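Local structure of putative uncharacterized protein (Ustilago maydis, 4GNX) at residues E341-L346 and G361-A366; Y300-N305 and I345-V350; M357-F362 and Y419-A424. The protein binds single-stranded DNA as part of replication protein A, probably as its large subunit, through tandem OB-fold domains. One frame throughout, in Å; residues are numbered along the deposited sequence.

Contact 1 of 3, residues E341-L346 and G361-A366; sequences EYRYIL and GFNEDA. With nucleotides of chain G.
Leu-346 and Gly-361 form an antiparallel hydrogen-bonded pair, their CA atoms 4.7 Å apart. Leu-346 N gives a bent bond to Gly-361 O (2.8 Å, 134° at the hydrogen); Gly-361 N returns a straighter one to Leu-346 O (2.9 Å), on a lone pair. Past Phe-362, at the N-cap position, the second segment leaves the sheet as helix 363-370. Ala-366 N, bonded to Phe-362 O, belongs to the first turn, which lays Ala-366 CB on the hairpin: 3.6 Å from Tyr-344 CB, against Tyr-344 CG, where the ring begins, and beside Leu-346 CB. The elements are the 341-352/355-362 hairpin of the C-terminal OB fold and its following helix. Tyr-344 OH is hydrogen-bonded to Met-372 O. Arg-343 bends at chi3 (87°) and its side chain crosses that of Asn-363 at about a right angle, guanidinium and amide planes 43° apart, with Asn-363 CB over one face, 3.3 Å from Arg-343 NH2. Glu-364 OE2 is 4.3 Å from Arg-343 NH2, too far for a salt bridge. The thymine of DT13 of chain G lies over one Phe-362 face, its C4 above the ring centre, while its O2 sits at the guanidinium edge, 3.6 Å from Arg-343 NE.

Contact 2 of 3, residues Y300-N305 and I345-V350; sequences YIKQEN and ILSTNV. With nucleotides of chain G.
Strands 290-310 and 341-352 are the first two of the five in the C-terminal OB fold, and here their antiparallel pairing carries part of the DNA-binding surface. Tyr-300 and Asn-349 make a hydrogen-bonded pair: Asn-349 N donates to Tyr-300 O (2.8 Å), and Tyr-300 N gives a longer bond to a lone pair of Asn-349 O. Tyr-300 O is gripped twice, because Thr-348 OG1, anti to its own backbone N (chi1 -172°), donates from above the carbonyl plane at 2.9 Å. Lys-302 N then bonds almost straight (175°) to Ser-347 O, the donor lying nearly along the C=O axis. On the buried face the Ile-301 and Leu-346 side chains cross obliquely, CG2 of the first meeting CD1 of the second at 3.7 Å, and in the loop Asn-305 OD1 lies against Ile-345 CD1. On the DNA side the Tyr-300 ring, with CG anti to the backbone N, carries its OH to OP1 of DT19 of chain G (2.7 Å). The extended Lys-302 chain runs past Ser-347 CB; its NZ donates to O2 of DT18 of chain G at 3.3 Å and weakly to O4' of the same nucleotide. That O2 also accepts from Ser-347 OG at 2.8 Å. A thymine carbonyl met by donors from both segments, beside a phosphate bound through a neutral phenol, is consistent with base and backbone being held together, with the lysine charge probably adding attraction to the DNA.

Contact 3 of 3, residues M357-F362 and Y419-A424; sequences MWLSGF and YTISRA. With nucleotides of chain G.
Ser-360 lies at the middle of the joint, bridged to Thr-420 with the two CA atoms 5.0 Å apart. Its N donates to Tyr-419 O at 2.9 Å and 174°, nearly along the C=O axis; its carbonyl O accepts from Ile-421 N, also at 2.9 Å and equally along the axis. Ser-360 OG, in the crowded position between backbone N and carbonyl carbon (chi1 46°), comes back to Tyr-419 O from above the carbonyl plane, so this oxygen takes two donors from one residue. A weak bond from Arg-418 NH1 reaches the same hydroxyl. Around this centre, Leu-359 sends CD2 to Tyr-419 CB (3.6 Å) and turns CB to Ile-421 CD1, crossing both side chains at about a right angle. Met-357, bent at chi3, makes a Met-aromatic contact, its SD 4.9 Å from the Tyr-419 ring centroid. Thr-420 CG2 meets the edge of the Phe-362 ring at CE1 (3.6 Å). Facing the DNA, the Trp-358 indole lays one face on the thymine of DT18 of chain G, whose C4 is 3.4 Å above the plane and offset toward the rim. Further out, Trp-358 rests on Ser-347 and Asn-349 of strand 341-352, and Val-278 of the helix 275-280 touches Met-357 and Tyr-419. Strands 357-362 and 419-421 run in roughly the same direction, 44° apart, as where the third and fifth strands close an OB barrel. Two straight backbone bonds and a serine hydroxyl thus hold the seam, backed by apolar packing inside, while base binding here rests on an aromatic face.

In the fold
All three contacts build one OB-fold barrel by joining its strands: contact 2 pairs 290-310 with 341-352, contact 1 the hairpin 341-352/355-362 and its following helix, and contact 3 closes the third strand, 355-362, onto the fifth, 414-426. Contact 1 is the most buried; contacts 2 and 3 are partly buried. Contacts 1 and 2 share Ile-345 and Leu-346, and Asp-365 OD1 of contact 1 is probably hydrogen-bonded to Ala-424 N of contact 3. A backbone hydrogen bond from Leu-359 N to Thr-348 O ties contact 3 to contact 2. Contacts 2 and 3 hold the same DT18, one by donors to its O2, the other by an indole face, while Phe-362, shared by contacts 1 and 3, takes DT13.

Contact 1 of 3, residues E341-L346 and G361-A366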
loop_
_atom_site.group_PDB
_atom_site.type_symbol
_atom_site.label_atom_id
_atom_site.label_comp_id
_atom_site.label_asym_id
_atom_site.label_seq_id
_atom_site.Cartn_x
_atom_site.Cartn_y
_atom_site.Cartn_z
ATOM N N GLU C 341 -16.124 36.879 4.259
ATOM C CA GLU C 341 -15.507 35.782 3.529
ATOM C C GLU C 341 -15.960 34.490 4.193
ATOM O O GLU C 341 -16.181 34.451 5.403
ATOM C CB GLU C 341 -13.983 35.876 3.607
ATOM C CG GLU C 341 -13.272 35.659 2.275
ATOM C CD GLU C 341 -12.877 36.973 1.627
ATOM O OE1 GLU C 341 -11.829 37.537 2.028
ATOM O OE2 GLU C 341 -13.616 37.442 0.727
ATOM N N TYR C 342 -16.097 33.430 3.409
ATOM C CA TYR C 342 -16.488 32.151 3.981
ATOM C C TYR C 342 -15.343 31.176 3.901
ATOM O O TYR C 342 -14.782 30.955 2.840
ATOM C CB TYR C 342 -17.741 31.605 3.305
ATOM C CG TYR C 342 -18.961 32.492 3.487
ATOM C CD1 TYR C 342 -19.343 33.391 2.485
ATOM C CD2 TYR C 342 -19.726 32.442 4.659
ATOM C CE1 TYR C 342 -20.458 34.203 2.634
ATOM C CE2 TYR C 342 -20.847 33.251 4.816
ATOM C CZ TYR C 342 -21.205 34.132 3.801
ATOM O OH TYR C 342 -22.310 34.954 3.938
ATOM N N ARG C 343 -14.978 30.625 5.046
ATOM C CA ARG C 343 -13.909 29.652 5.114
ATOM C C ARG C 343 -14.440 28.335 5.668
ATOM O O ARG C 343 -15.381 28.319 6.456
ATOM C CB ARG C 343 -12.766 30.168 5.989
ATOM C CG ARG C 343 -11.982 31.311 5.384
ATOM C CD ARG C 343 -10.661 31.531 6.105
ATOM N NE ARG C 343 -9.552 30.713 5.595
ATOM C CZ ARG C 343 -8.848 30.976 4.491
ATOM N NH1 ARG C 343 -9.122 32.030 3.727
ATOM N NH2 ARG C 343 -7.857 30.174 4.140
ATOM N N TYR C 344 -13.828 27.236 5.255
ATOM C CA TYR C 344 -14.227 25.917 5.735
ATOM C C TYR C 344 -13.687 25.608 7.117
ATOM O O TYR C 344 -12.569 25.989 7.472
ATOM C CB TYR C 344 -13.786 24.808 4.768
ATOM C CG TYR C 344 -14.632 24.681 3.512
ATOM C CD1 TYR C 344 -14.076 24.878 2.243
ATOM C CD2 TYR C 344 -15.987 24.371 3.588
ATOM C CE1 TYR C 344 -14.842 24.762 1.092
ATOM C CE2 TYR C 344 -16.756 24.259 2.440
ATOM C CZ TYR C 344 -16.176 24.457 1.202
ATOM O OH TYR C 344 -16.947 24.345 0.073
ATOM N N ILE C 345 -14.517 24.914 7.885
ATOM C CA ILE C 345 -14.107 24.218 9.104
ATOM C C ILE C 345 -14.638 22.787 9.035
ATOM O O ILE C 345 -15.464 22.360 9.831
ATOM C CB ILE C 345 -14.565 24.964 10.371
ATOM C CG1 ILE C 345 -15.908 25.677 10.114
ATOM C CG2 ILE C 345 -13.486 25.957 10.758
ATOM C CD1 ILE C 345 -16.548 26.361 11.312
ATOM N N LEU C 346 -14.140 22.061 8.052
ATOM C CA LEU C 346 -14.672 20.771 7.674
ATOM C C LEU C 346 -14.553 19.693 8.753
ATOM O O LEU C 346 -13.475 19.451 9.301
ATOM C CB LEU C 346 -13.949 20.298 6.426
ATOM C CG LEU C 346 -14.380 18.961 5.825
ATOM C CD1 LEU C 346 -15.291 19.247 4.643
ATOM C CD2 LEU C 346 -13.149 18.191 5.371
ATOM N N GLY C 361 -10.674 19.518 8.460
ATOM C CA GLY C 361 -10.006 20.140 7.332
ATOM C C GLY C 361 -10.285 21.633 7.237
ATOM O O GLY C 361 -11.340 22.126 7.656
ATOM N N PHE C 362 -9.330 22.356 6.663
ATOM C CA PHE C 362 -9.450 23.782 6.520
ATOM C C PHE C 362 -9.560 24.188 5.062
ATOM O O PHE C 362 -9.545 23.338 4.173
ATOM C CB PHE C 362 -8.291 24.471 7.231
ATOM C CG PHE C 362 -8.277 24.224 8.710
ATOM C CD1 PHE C 362 -7.410 23.288 9.271
ATOM C CD2 PHE C 362 -9.159 24.903 9.547
ATOM C CE1 PHE C 362 -7.406 23.052 10.640
ATOM C CE2 PHE C 362 -9.159 24.673 10.921
ATOM C CZ PHE C 362 -8.282 23.743 11.465
ATOM N N ASN C 363 -9.652 25.499 4.839
ATOM C CA ASN C 363 -10.057 26.077 3.557
ATOM C C ASN C 363 -9.461 25.434 2.292
ATOM O O ASN C 363 -10.193 25.113 1.358
ATOM C CB ASN C 363 -9.848 27.597 3.570
ATOM C CG ASN C 363 -10.624 28.307 2.472
ATOM O OD1 ASN C 363 -10.030 28.921 1.586
ATOM N ND2 ASN C 363 -11.951 28.215 2.514
ATOM N N GLU C 364 -8.148 25.228 2.271
ATOM C CA GLU C 364 -7.486 24.694 1.083
ATOM C C GLU C 364 -7.946 23.269 0.801
ATOM O O GLU C 364 -8.552 22.995 -0.239
ATOM C CB GLU C 364 -5.958 24.739 1.226
ATOM C CG GLU C 364 -5.360 26.128 1.428
ATOM C CD GLU C 364 -5.321 26.574 2.892
ATOM O OE1 GLU C 364 -6.017 25.955 3.750
ATOM O OE2 GLU C 364 -4.592 27.562 3.184
ATOM N N ASP C 365 -7.678 22.376 1.747
ATOM C CA ASP C 365 -7.954 20.942 1.590
ATOM C C ASP C 365 -9.443 20.593 1.536
ATOM O O ASP C 365 -9.849 19.653 0.844
ATOM C CB ASP C 365 -7.236 20.141 2.688
ATOM C CG ASP C 365 -5.705 20.122 2.499
ATOM O OD1 ASP C 365 -5.214 19.497 1.527
ATOM O OD2 ASP C 365 -4.986 20.737 3.319
ATOM N N ALA C 366 -10.262 21.352 2.254
ATOM C CA ALA C 366 -11.695 21.117 2.210
ATOM C C ALA C 366 -12.317 21.515 0.877
ATOM O O ALA C 366 -13.358 20.973 0.496
ATOM C CB ALA C 366 -12.393 21.803 3.371
ATOM P P DT G 13 -6.299 33.259 12.132
ATOM O OP1 DT G 13 -7.322 34.041 11.404
ATOM O OP2 DT G 13 -5.510 33.933 13.198
ATOM O "O5'" DT G 13 -6.984 31.951 12.740
ATOM C "C5'" DT G 13 -8.355 31.935 13.197
ATOM C "C4'" DT G 13 -9.206 31.046 12.315
ATOM O "O4'" DT G 13 -8.408 30.472 11.265
ATOM C "C3'" DT G 13 -9.846 29.851 13.010
ATOM O "O3'" DT G 13 -11.176 30.186 13.389
ATOM C "C2'" DT G 13 -9.979 28.816 11.904
ATOM C "C1'" DT G 13 -9.035 29.283 10.803
ATOM N N1 DT G 13 -7.977 28.316 10.493
ATOM C C2 DT G 13 -7.639 28.092 9.175
ATOM O O2 DT G 13 -8.197 28.645 8.238
ATOM N N3 DT G 13 -6.623 27.185 8.992
ATOM C C4 DT G 13 -5.927 26.501 9.973
ATOM O O4 DT G 13 -5.039 25.713 9.655
ATOM C C5 DT G 13 -6.334 26.788 11.334
ATOM C C7 DT G 13 -5.640 26.098 12.464
ATOM C C6 DT G 13 -7.322 27.672 11.520
#

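Contact 2 of 3, residues Y300-N305 and I345-V350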
loop_
_atom_site.group_PDB
_atom_site.type_symbol
_atom_site.label_atom_id
_atom_site.label_comp_id
_atom_site.label_asym_id
_atom_site.label_seq_id
_atom_site.Cartn_x
_atom_site.Cartn_y
_atom_site.Cartn_z
ATOM N N TYR C 300 -18.796 10.576 5.271
ATOM C CA TYR C 300 -19.726 11.623 5.727
ATOM C C TYR C 300 -19.057 12.973 5.943
ATOM O O TYR C 300 -17.951 13.048 6.481
ATOM C CB TYR C 300 -20.432 11.213 7.031
ATOM C CG TYR C 300 -21.459 12.225 7.533
ATOM C CD1 TYR C 300 -22.702 12.357 6.901
ATOM C CD2 TYR C 300 -21.194 13.044 8.634
ATOM C CE1 TYR C 300 -23.647 13.275 7.340
ATOM C CE2 TYR C 300 -22.134 13.968 9.078
ATOM C CZ TYR C 300 -23.359 14.081 8.430
ATOM O OH TYR C 300 -24.300 14.994 8.861
ATOM N N ILE C 301 -19.756 14.025 5.517
ATOM C CA ILE C 301 -19.390 15.410 5.835
ATOM C C ILE C 301 -20.501 16.029 6.658
ATOM O O ILE C 301 -21.666 15.955 6.288
ATOM C CB ILE C 301 -19.117 16.234 4.568
ATOM C CG1 ILE C 301 -18.073 15.508 3.708
ATOM C CG2 ILE C 301 -18.584 17.600 4.949
ATOM C CD1 ILE C 301 -18.286 15.600 2.216
ATOM N N LYS C 302 -20.136 16.588 7.802
ATOM C CA LYS C 302 -21.094 17.215 8.717
ATOM C C LYS C 302 -21.615 18.520 8.116
ATOM O O LYS C 302 -20.834 19.442 7.855
ATOM C CB LYS C 302 -20.414 17.462 10.057
ATOM C CG LYS C 302 -21.167 18.343 11.029
ATOM C CD LYS C 302 -20.308 18.595 12.262
ATOM C CE LYS C 302 -21.160 18.977 13.457
ATOM N NZ LYS C 302 -20.401 18.890 14.733
ATOM N N GLN C 303 -22.926 18.582 7.879
ATOM C CA GLN C 303 -23.546 19.747 7.242
ATOM C C GLN C 303 -23.492 20.992 8.124
ATOM O O GLN C 303 -22.980 22.024 7.711
ATOM C CB GLN C 303 -24.994 19.460 6.839
ATOM C CG GLN C 303 -25.158 18.212 5.986
ATOM C CD GLN C 303 -26.215 18.353 4.892
ATOM O OE1 GLN C 303 -27.062 19.259 4.918
ATOM N NE2 GLN C 303 -26.161 17.450 3.911
ATOM N N GLU C 304 -24.027 20.887 9.332
ATOM C CA GLU C 304 -24.059 22.010 10.254
ATOM C C GLU C 304 -22.648 22.477 10.590
ATOM O O GLU C 304 -21.762 21.663 10.897
ATOM C CB GLU C 304 -24.847 21.676 11.525
ATOM C CG GLU C 304 -24.479 20.355 12.196
ATOM C CD GLU C 304 -24.474 20.447 13.715
ATOM O OE1 GLU C 304 -24.563 21.578 14.252
ATOM O OE2 GLU C 304 -24.364 19.390 14.378
ATOM N N ASN C 305 -22.465 23.796 10.488
ATOM C CA ASN C 305 -21.207 24.472 10.769
ATOM C C ASN C 305 -20.031 24.048 9.877
ATOM O O ASN C 305 -18.894 23.947 10.326
ATOM C CB ASN C 305 -20.864 24.334 12.249
ATOM C CG ASN C 305 -19.962 25.445 12.738
ATOM O OD1 ASN C 305 -18.853 25.183 13.210
ATOM N ND2 ASN C 305 -20.422 26.703 12.613
ATOM N N ILE C 345 -14.517 24.914 7.885
ATOM C CA ILE C 345 -14.107 24.218 9.104
ATOM C C ILE C 345 -14.638 22.787 9.035
ATOM O O ILE C 345 -15.464 22.360 9.831
ATOM C CB ILE C 345 -14.565 24.964 10.371
ATOM C CG1 ILE C 345 -15.908 25.677 10.114
ATOM C CG2 ILE C 345 -13.486 25.957 10.758
ATOM C CD1 ILE C 345 -16.548 26.361 11.312
ATOM N N LEU C 346 -14.140 22.061 8.052
ATOM C CA LEU C 346 -14.672 20.771 7.674
ATOM C C LEU C 346 -14.553 19.693 8.753
ATOM O O LEU C 346 -13.475 19.451 9.301
ATOM C CB LEU C 346 -13.949 20.298 6.426
ATOM C CG LEU C 346 -14.380 18.961 5.825
ATOM C CD1 LEU C 346 -15.291 19.247 4.643
ATOM C CD2 LEU C 346 -13.149 18.191 5.371
ATOM N N SER C 347 -15.670 19.036 9.038
ATOM C CA SER C 347 -15.658 17.870 9.904
ATOM C C SER C 347 -16.083 16.643 9.103
ATOM O O SER C 347 -17.255 16.517 8.722
ATOM C CB SER C 347 -16.601 18.079 11.079
ATOM O OG SER C 347 -16.131 17.379 12.211
ATOM N N THR C 348 -15.144 15.731 8.842
ATOM C CA THR C 348 -15.435 14.601 7.966
ATOM C C THR C 348 -15.112 13.230 8.531
ATOM O O THR C 348 -14.024 13.011 9.034
ATOM C CB THR C 348 -14.733 14.760 6.610
ATOM O OG1 THR C 348 -15.193 13.726 5.744
ATOM C CG2 THR C 348 -13.215 14.667 6.745
ATOM N N ASN C 349 -16.063 12.311 8.430
ATOM C CA ASN C 349 -15.875 10.930 8.868
ATOM C C ASN C 349 -15.362 10.009 7.744
ATOM O O ASN C 349 -16.022 9.817 6.717
ATOM C CB ASN C 349 -17.182 10.380 9.453
ATOM C CG ASN C 349 -17.001 9.044 10.168
ATOM O OD1 ASN C 349 -17.564 8.046 9.762
ATOM N ND2 ASN C 349 -16.220 9.030 11.244
ATOM N N VAL C 350 -14.178 9.439 7.948
ATOM C CA VAL C 350 -13.539 8.601 6.940
ATOM C C VAL C 350 -13.390 7.190 7.459
ATOM O O VAL C 350 -13.206 6.985 8.660
ATOM C CB VAL C 350 -12.156 9.147 6.489
ATOM C CG1 VAL C 350 -12.275 10.597 6.029
ATOM C CG2 VAL C 350 -11.097 8.994 7.576
ATOM P P DT G 19 -24.322 15.525 12.688
ATOM O OP1 DT G 19 -23.572 15.571 11.409
ATOM O OP2 DT G 19 -24.349 16.731 13.552
ATOM O "O5'" DT G 19 -25.837 15.196 12.302
ATOM C "C5'" DT G 19 -26.417 13.885 12.465
ATOM C "C4'" DT G 19 -25.998 12.973 11.334
ATOM O "O4'" DT G 19 -24.729 12.360 11.655
ATOM C "C3'" DT G 19 -26.930 11.797 11.074
ATOM O "O3'" DT G 19 -26.683 11.346 9.740
ATOM C "C2'" DT G 19 -26.438 10.771 12.080
ATOM C "C1'" DT G 19 -24.929 11.012 12.082
ATOM N N1 DT G 19 -24.246 10.846 13.387
ATOM C C2 DT G 19 -22.877 10.690 13.374
ATOM O O2 DT G 19 -22.217 10.664 12.346
ATOM N N3 DT G 19 -22.303 10.562 14.617
ATOM C C4 DT G 19 -22.947 10.576 15.839
ATOM O O4 DT G 19 -22.297 10.451 16.874
ATOM C C5 DT G 19 -24.383 10.747 15.779
ATOM C C7 DT G 19 -25.166 10.776 17.053
ATOM C C6 DT G 19 -24.951 10.876 14.572
ATOM P P DT G 18 -22.083 13.789 18.883
ATOM O OP1 DT G 18 -23.218 14.341 19.671
ATOM O OP2 DT G 18 -21.564 12.432 19.193
ATOM O "O5'" DT G 18 -22.506 13.825 17.349
ATOM C "C5'" DT G 18 -23.213 14.955 16.795
ATOM C "C4'" DT G 18 -22.621 15.337 15.458
ATOM O "O4'" DT G 18 -21.236 15.679 15.652
ATOM C "C3'" DT G 18 -22.627 14.220 14.413
ATOM O "O3'" DT G 18 -23.777 14.273 13.548
ATOM C "C2'" DT G 18 -21.316 14.395 13.664
ATOM C "C1'" DT G 18 -20.486 15.364 14.497
ATOM N N1 DT G 18 -19.177 14.860 14.944
ATOM C C2 DT G 18 -18.071 15.615 14.632
ATOM O O2 DT G 18 -18.129 16.647 13.984
ATOM N N3 DT G 18 -16.884 15.112 15.103
ATOM C C4 DT G 18 -16.701 13.963 15.848
ATOM O O4 DT G 18 -15.571 13.638 16.201
ATOM C C5 DT G 18 -17.907 13.226 16.151
ATOM C C7 DT G 18 -17.805 11.964 16.952
ATOM C C6 DT G 18 -19.071 13.710 15.697
ATOM P P DT G 20 -27.506 10.165 9.036
ATOM O OP1 DT G 20 -28.525 10.806 8.164
ATOM O OP2 DT G 20 -27.948 9.192 10.070
ATOM O "O5'" DT G 20 -26.405 9.448 8.128
ATOM C "C5'" DT G 20 -25.499 10.209 7.294
ATOM C "C4'" DT G 20 -24.685 9.323 6.370
ATOM O "O4'" DT G 20 -23.399 9.018 6.954
ATOM C "C3'" DT G 20 -25.311 7.984 5.961
ATOM O "O3'" DT G 20 -25.465 7.917 4.535
ATOM C "C2'" DT G 20 -24.308 6.928 6.410
ATOM C "C1'" DT G 20 -23.349 7.658 7.336
ATOM N N1 DT G 20 -23.678 7.586 8.773
ATOM C C2 DT G 20 -22.837 8.212 9.665
ATOM O O2 DT G 20 -21.826 8.804 9.328
ATOM N N3 DT G 20 -23.224 8.113 10.979
ATOM C C4 DT G 20 -24.343 7.468 11.475
ATOM O O4 DT G 20 -24.558 7.459 12.686
ATOM C C5 DT G 20 -25.184 6.840 10.481
ATOM C C7 DT G 20 -26.417 6.118 10.924
ATOM C C6 DT G 20 -24.813 6.928 9.198
#

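Contact 3 of 3, residues M357-F362 and Y419-A424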
loop_
_atom_site.group_PDB
_atom_site.type_symbol
_atom_site.label_atom_id
_atom_site.label_comp_id
_atom_site.label_asym_id
_atom_site.label_seq_id
_atom_site.Cartn_x
_atom_site.Cartn_y
_atom_site.Cartn_z
ATOM N N MET C 357 -12.950 7.008 11.291
ATOM C CA MET C 357 -12.282 8.061 12.036
ATOM C C MET C 357 -12.662 9.461 11.572
ATOM O O MET C 357 -12.818 9.709 10.376
ATOM C CB MET C 357 -10.774 7.854 11.917
ATOM C CG MET C 357 -9.914 9.098 12.040
ATOM S SD MET C 357 -8.361 8.845 11.170
ATOM C CE MET C 357 -7.538 7.774 12.348
ATOM N N TRP C 358 -12.757 10.377 12.530
ATOM C CA TRP C 358 -13.066 11.782 12.244
ATOM C C TRP C 358 -11.875 12.632 11.970
ATOM O O TRP C 358 -10.911 12.620 12.745
ATOM C CB TRP C 358 -13.809 12.360 13.407
ATOM C CG TRP C 358 -15.241 11.892 13.443
ATOM C CD1 TRP C 358 -15.778 10.869 14.200
ATOM C CD2 TRP C 358 -16.365 12.423 12.670
ATOM N NE1 TRP C 358 -17.110 10.741 13.959
ATOM C CE2 TRP C 358 -17.530 11.639 13.060
ATOM C CE3 TRP C 358 -16.517 13.450 11.745
ATOM C CZ2 TRP C 358 -18.793 11.882 12.538
ATOM C CZ3 TRP C 358 -17.792 13.682 11.214
ATOM C CH2 TRP C 358 -18.904 12.914 11.601
ATOM N N LEU C 359 -11.943 13.375 10.866
ATOM C CA LEU C 359 -10.886 14.300 10.445
ATOM C C LEU C 359 -11.414 15.730 10.304
ATOM O O LEU C 359 -12.538 15.950 9.864
ATOM C CB LEU C 359 -10.283 13.853 9.108
ATOM C CG LEU C 359 -9.576 12.493 9.009
ATOM C CD1 LEU C 359 -9.142 12.203 7.585
ATOM C CD2 LEU C 359 -8.362 12.407 9.900
ATOM N N SER C 360 -10.608 16.715 10.672
ATOM C CA SER C 360 -10.974 18.098 10.356
ATOM C C SER C 360 -10.063 18.702 9.313
ATOM O O SER C 360 -8.861 18.417 9.276
ATOM C CB SER C 360 -11.050 18.987 11.596
ATOM O OG SER C 360 -9.928 18.791 12.418
ATOM N N GLY C 361 -10.674 19.518 8.460
ATOM C CA GLY C 361 -10.006 20.140 7.332
ATOM C C GLY C 361 -10.285 21.633 7.237
ATOM O O GLY C 361 -11.340 22.126 7.656
ATOM N N PHE C 362 -9.330 22.356 6.663
ATOM C CA PHE C 362 -9.450 23.782 6.520
ATOM C C PHE C 362 -9.560 24.188 5.062
ATOM O O PHE C 362 -9.545 23.338 4.173
ATOM C CB PHE C 362 -8.291 24.471 7.231
ATOM C CG PHE C 362 -8.277 24.224 8.710
ATOM C CD1 PHE C 362 -7.410 23.288 9.271
ATOM C CD2 PHE C 362 -9.159 24.903 9.547
ATOM C CE1 PHE C 362 -7.406 23.052 10.640
ATOM C CE2 PHE C 362 -9.159 24.673 10.921
ATOM C CZ PHE C 362 -8.282 23.743 11.465
ATOM N N TYR C 419 -7.650 15.098 14.891
ATOM C CA TYR C 419 -6.940 14.692 13.702
ATOM C C TYR C 419 -7.150 15.739 12.609
ATOM O O TYR C 419 -8.279 16.002 12.171
ATOM C CB TYR C 419 -7.414 13.306 13.256
ATOM C CG TYR C 419 -7.264 12.226 14.318
ATOM C CD1 TYR C 419 -8.375 11.667 14.955
ATOM C CD2 TYR C 419 -6.001 11.757 14.683
ATOM C CE1 TYR C 419 -8.225 10.680 15.928
ATOM C CE2 TYR C 419 -5.840 10.776 15.651
ATOM C CZ TYR C 419 -6.948 10.238 16.271
ATOM O OH TYR C 419 -6.746 9.265 17.234
ATOM N N THR C 420 -6.052 16.351 12.183
ATOM C CA THR C 420 -6.120 17.419 11.211
ATOM C C THR C 420 -5.550 16.948 9.884
ATOM O O THR C 420 -4.562 16.225 9.835
ATOM C CB THR C 420 -5.348 18.654 11.692
ATOM O OG1 THR C 420 -5.594 18.845 13.086
ATOM C CG2 THR C 420 -5.787 19.899 10.929
ATOM N N ILE C 421 -6.204 17.356 8.808
ATOM C CA ILE C 421 -5.707 17.106 7.481
ATOM C C ILE C 421 -4.756 18.241 7.126
ATOM O O ILE C 421 -5.116 19.407 7.219
ATOM C CB ILE C 421 -6.869 16.990 6.474
ATOM C CG1 ILE C 421 -7.722 15.755 6.823
ATOM C CG2 ILE C 421 -6.334 16.871 5.059
ATOM C CD1 ILE C 421 -9.149 15.748 6.306
ATOM N N SER C 422 -3.530 17.890 6.762
ATOM C CA SER C 422 -2.582 18.857 6.245
ATOM C C SER C 422 -2.527 18.812 4.707
ATOM O O SER C 422 -2.451 19.851 4.041
ATOM C CB SER C 422 -1.205 18.665 6.885
ATOM O OG SER C 422 -0.753 17.337 6.747
ATOM N N ARG C 423 -2.562 17.609 4.142
ATOM C CA ARG C 423 -2.807 17.460 2.707
ATOM C C ARG C 423 -3.719 16.288 2.455
ATOM O O ARG C 423 -3.648 15.288 3.145
ATOM C CB ARG C 423 -1.510 17.279 1.915
ATOM C CG ARG C 423 -1.533 17.985 0.563
ATOM C CD ARG C 423 -0.391 17.566 -0.357
ATOM N NE ARG C 423 -0.763 16.492 -1.295
ATOM C CZ ARG C 423 -0.116 16.220 -2.432
ATOM N NH1 ARG C 423 0.944 16.947 -2.787
ATOM N NH2 ARG C 423 -0.529 15.229 -3.222
ATOM N N ALA C 424 -4.600 16.432 1.479
ATOM C CA ALA C 424 -5.362 15.301 0.961
ATOM C C ALA C 424 -5.139 15.186 -0.546
ATOM O O ALA C 424 -5.382 16.120 -1.291
ATOM C CB ALA C 424 -6.835 15.455 1.278
ATOM P P DT G 18 -22.083 13.789 18.883
ATOM O OP1 DT G 18 -23.218 14.341 19.671
ATOM O OP2 DT G 18 -21.564 12.432 19.193
ATOM O "O5'" DT G 18 -22.506 13.825 17.349
ATOM C "C5'" DT G 18 -23.213 14.955 16.795
ATOM C "C4'" DT G 18 -22.621 15.337 15.458
ATOM O "O4'" DT G 18 -21.236 15.679 15.652
ATOM C "C3'" DT G 18 -22.627 14.220 14.413
ATOM O "O3'" DT G 18 -23.777 14.273 13.548
ATOM C "C2'" DT G 18 -21.316 14.395 13.664
ATOM C "C1'" DT G 18 -20.486 15.364 14.497
ATOM N N1 DT G 18 -19.177 14.860 14.944
ATOM C C2 DT G 18 -18.071 15.615 14.632
ATOM O O2 DT G 18 -18.129 16.647 13.984
ATOM N N3 DT G 18 -16.884 15.112 15.103
ATOM C C4 DT G 18 -16.701 13.963 15.848
ATOM O O4 DT G 18 -15.571 13.638 16.201
ATOM C C5 DT G 18 -17.907 13.226 16.151
ATOM C C7 DT G 18 -17.805 11.964 16.952
ATOM C C6 DT G 18 -19.071 13.710 15.697
ATOM P P DT G 13 -6.299 33.259 12.132
ATOM O OP1 DT G 13 -7.322 34.041 11.404
ATOM O OP2 DT G 13 -5.510 33.933 13.198
ATOM O "O5'" DT G 13 -6.984 31.951 12.740
ATOM C "C5'" DT G 13 -8.355 31.935 13.197
ATOM C "C4'" DT G 13 -9.206 31.046 12.315
ATOM O "O4'" DT G 13 -8.408 30.472 11.265
ATOM C "C3'" DT G 13 -9.846 29.851 13.010
ATOM O "O3'" DT G 13 -11.176 30.186 13.389
ATOM C "C2'" DT G 13 -9.979 28.816 11.904
ATOM C "C1'" DT G 13 -9.035 29.283 10.803
ATOM N N1 DT G 13 -7.977 28.316 10.493
ATOM C C2 DT G 13 -7.639 28.092 9.175
ATOM O O2 DT G 13 -8.197 28.645 8.238
ATOM N N3 DT G 13 -6.623 27.185 8.992
ATOM C C4 DT G 13 -5.927 26.501 9.973
ATOM O O4 DT G 13 -5.039 25.713 9.655
ATOM C C5 DT G 13 -6.334 26.788 11.334
ATOM C C7 DT G 13 -5.640 26.098 12.464
ATOM C C6 DT G 13 -7.322 27.672 11.520
#